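PDB 5UBM: gigastasin from Haementeria ghilianii, which probably inhibits serine proteases of host blood, such as complement proteases, like other leech inhibitors of the antistasin type. Local coordinates for residues 99-102 and 103-107. Sequence-based numbering, arbitrary orientation.
Sequences TCNT and KETAC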
ATOM      1  N   THR C  99     -26.203   3.863  -2.559  1.00 48.59           N
ATOM      2  CA  THR C  99     -26.491   4.646  -3.747  1.00 46.05           C
ATOM      3  C   THR C  99     -26.263   6.114  -3.438  1.00 46.22           C
ATOM      4  O   THR C  99     -26.776   6.635  -2.449  1.00 48.16           O
ATOM      5  CB  THR C  99     -27.926   4.429  -4.229  1.00 47.17           C
ATOM      6  OG1 THR C  99     -28.088   3.063  -4.635  1.00 49.67           O
ATOM      7  CG2 THR C  99     -28.242   5.354  -5.400  1.00 45.99           C
ATOM      8  N   CYS C 100     -25.471   6.778  -4.267  1.00 46.08           N
ATOM      9  CA  CYS C 100     -25.185   8.186  -4.048  1.00 46.26           C
ATOM     10  C   CYS C 100     -26.171   9.047  -4.804  1.00 45.71           C
ATOM     11  O   CYS C 100     -26.711   8.623  -5.818  1.00 48.66           O
ATOM     12  CB  CYS C 100     -23.757   8.521  -4.476  1.00 47.48           C
ATOM     13  SG  CYS C 100     -22.495   7.897  -3.354  1.00 92.65           S
ATOM     14  N   ASN C 101     -26.420  10.247  -4.292  1.00 44.32           N
ATOM     15  CA  ASN C 101     -27.164  11.252  -5.034  1.00 48.37           C
ATOM     16  C   ASN C 101     -26.370  11.725  -6.242  1.00 52.18           C
ATOM     17  O   ASN C 101     -25.141  11.656  -6.249  1.00 44.03           O
ATOM     18  CB  ASN C 101     -27.496  12.451  -4.141  1.00 51.31           C
ATOM     19  CG  ASN C 101     -28.735  12.232  -3.297  1.00 50.88           C
ATOM     20  OD1 ASN C 101     -29.768  11.787  -3.792  1.00 55.52           O
ATOM     21  ND2 ASN C 101     -28.636  12.546  -2.012  1.00 47.31           N
ATOM     22  N   THR C 102     -27.070  12.199  -7.268  1.00 52.78           N
ATOM     23  CA  THR C 102     -26.414  12.979  -8.308  1.00 54.59           C
ATOM     24  C   THR C 102     -26.468  14.435  -7.874  1.00 59.69           C
ATOM     25  O   THR C 102     -27.124  14.764  -6.884  1.00 60.22           O
ATOM     26  CB  THR C 102     -27.079  12.814  -9.691  1.00 57.36           C
ATOM     27  OG1 THR C 102     -28.473  13.129  -9.601  1.00 59.44           O
ATOM     28  CG2 THR C 102     -26.920  11.392 -10.194  1.00 55.71           C
ATOM     29  N   LYS C 103     -25.794  15.307  -8.616  1.00 59.07           N
ATOM     30  CA  LYS C 103     -25.819  16.737  -8.334  1.00 64.58           C
ATOM     31  C   LYS C 103     -27.254  17.280  -8.306  1.00 68.44           C
ATOM     32  O   LYS C 103     -27.522  18.337  -7.732  1.00 68.86           O
ATOM     33  CB  LYS C 103     -24.986  17.482  -9.379  1.00 68.20           C
ATOM     34  CG  LYS C 103     -24.814  18.968  -9.125  1.00 76.37           C
ATOM     35  CD  LYS C 103     -23.930  19.607 -10.188  1.00 79.07           C
ATOM     36  CE  LYS C 103     -23.736  21.093  -9.932  1.00 86.13           C
ATOM     37  NZ  LYS C 103     -22.859  21.720 -10.962  1.00 93.22           N
ATOM     38  N   GLU C 104     -28.174  16.529  -8.910  1.00 71.74           N
ATOM     39  CA  GLU C 104     -29.554  16.966  -9.091  1.00 80.01           C
ATOM     40  C   GLU C 104     -30.453  16.543  -7.929  1.00 71.97           C
ATOM     41  O   GLU C 104     -31.394  17.253  -7.574  1.00 71.32           O
ATOM     42  CB  GLU C 104     -30.117  16.404 -10.402  1.00 92.48           C
ATOM     43  CG  GLU C 104     -29.094  16.220 -11.525  1.00104.85           C
ATOM     44  CD  GLU C 104     -28.234  17.447 -11.793  1.00116.83           C
ATOM     45  OE1 GLU C 104     -28.752  18.584 -11.721  1.00122.56           O
ATOM     46  OE2 GLU C 104     -27.030  17.269 -12.083  1.00119.09           O
ATOM     47  N   THR C 105     -30.176  15.377  -7.354  1.00 64.49           N
ATOM     48  CA  THR C 105     -30.989  14.858  -6.259  1.00 62.06           C
ATOM     49  C   THR C 105     -30.305  15.103  -4.920  1.00 60.06           C
ATOM     50  O   THR C 105     -30.725  14.575  -3.887  1.00 59.01           O
ATOM     51  CB  THR C 105     -31.280  13.346  -6.425  1.00 59.50           C
ATOM     52  OG1 THR C 105     -30.070  12.590  -6.269  1.00 54.95           O
ATOM     53  CG2 THR C 105     -31.880  13.078  -7.796  1.00 60.83           C
ATOM     54  N   ALA C 106     -29.257  15.919  -4.954  1.00 59.39           N
ATOM     55  CA  ALA C 106     -28.482  16.250  -3.765  1.00 59.15           C
ATOM     56  C   ALA C 106     -29.352  16.892  -2.694  1.00 60.25           C
ATOM     57  O   ALA C 106     -29.184  16.628  -1.503  1.00 59.42           O
ATOM     58  CB  ALA C 106     -27.334  17.172  -4.130  1.00 63.44           C
ATOM     59  N   CYS C 107     -30.283  17.733  -3.130  1.00 59.75           N
ATOM     60  CA  CYS C 107     -31.183  18.431  -2.220  1.00 66.58           C
ATOM     61  C   CYS C 107     -32.612  17.898  -2.323  1.00 66.57           C
ATOM     62  O   CYS C 107     -33.561  18.541  -1.877  1.00 69.04           O
ATOM     63  CB  CYS C 107     -31.154  19.936  -2.497  1.00 67.73           C
ATOM     64  SG  CYS C 107     -29.603  20.737  -2.020  1.00104.04           S
TER
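Asn101, Thr102 and Thr105 are knit together round a type I beta turn, residues 102-105, which follows strand 99-100 and swings the chain into the loop ahead of strand 117-119. The turn's own backbone bond, from Thr105 N to Thr102 O (3.1 Å), is weak, and side chains supplement it. The Thr105 hydroxyl serves two partners. It donates to the Asn101 carboxamide, with OG1 and OD1 2.6 Å apart, approaching from a point tilted 31° out of the carbonyl plane. It also accepts the backbone N-H of Thr102, OG1 lying 3.2 Å from that N with an angle of 141° at the hydrogen. Both links depend on a chi1 of 68° at Thr105, which sets OG1 between its own backbone N and carbonyl carbon and faces it back toward the start of the turn. The side chain of Asn101 crosses that of Thr105 at a slant, its CB 3.9 Å from CA of Ala106. Its amide is held at both ends, because ND2 bonds to the backbone O of Tyr85 while OD1 accepts the hydrogen bond from the Thr105 hydroxyl, which fixes the rotation of the buried group. Replacing Asn101 by alanine removes both amide atoms and is likely to leave the Thr105 hydroxyl without its acceptor and the Tyr85 carbonyl without this donor, loosening the tie between this turn and the loop holding Tyr85. The chain on both sides is disulfide-linked, Cys100 to Cys83 and Cys107 to Cys118, so the turn joins two cystine-rich parts of the inhibitor. The Lys103 side chain is fully extended and points away. The methyl CG2 of Thr105 lies 3.9 Å from OG1 of Thr102.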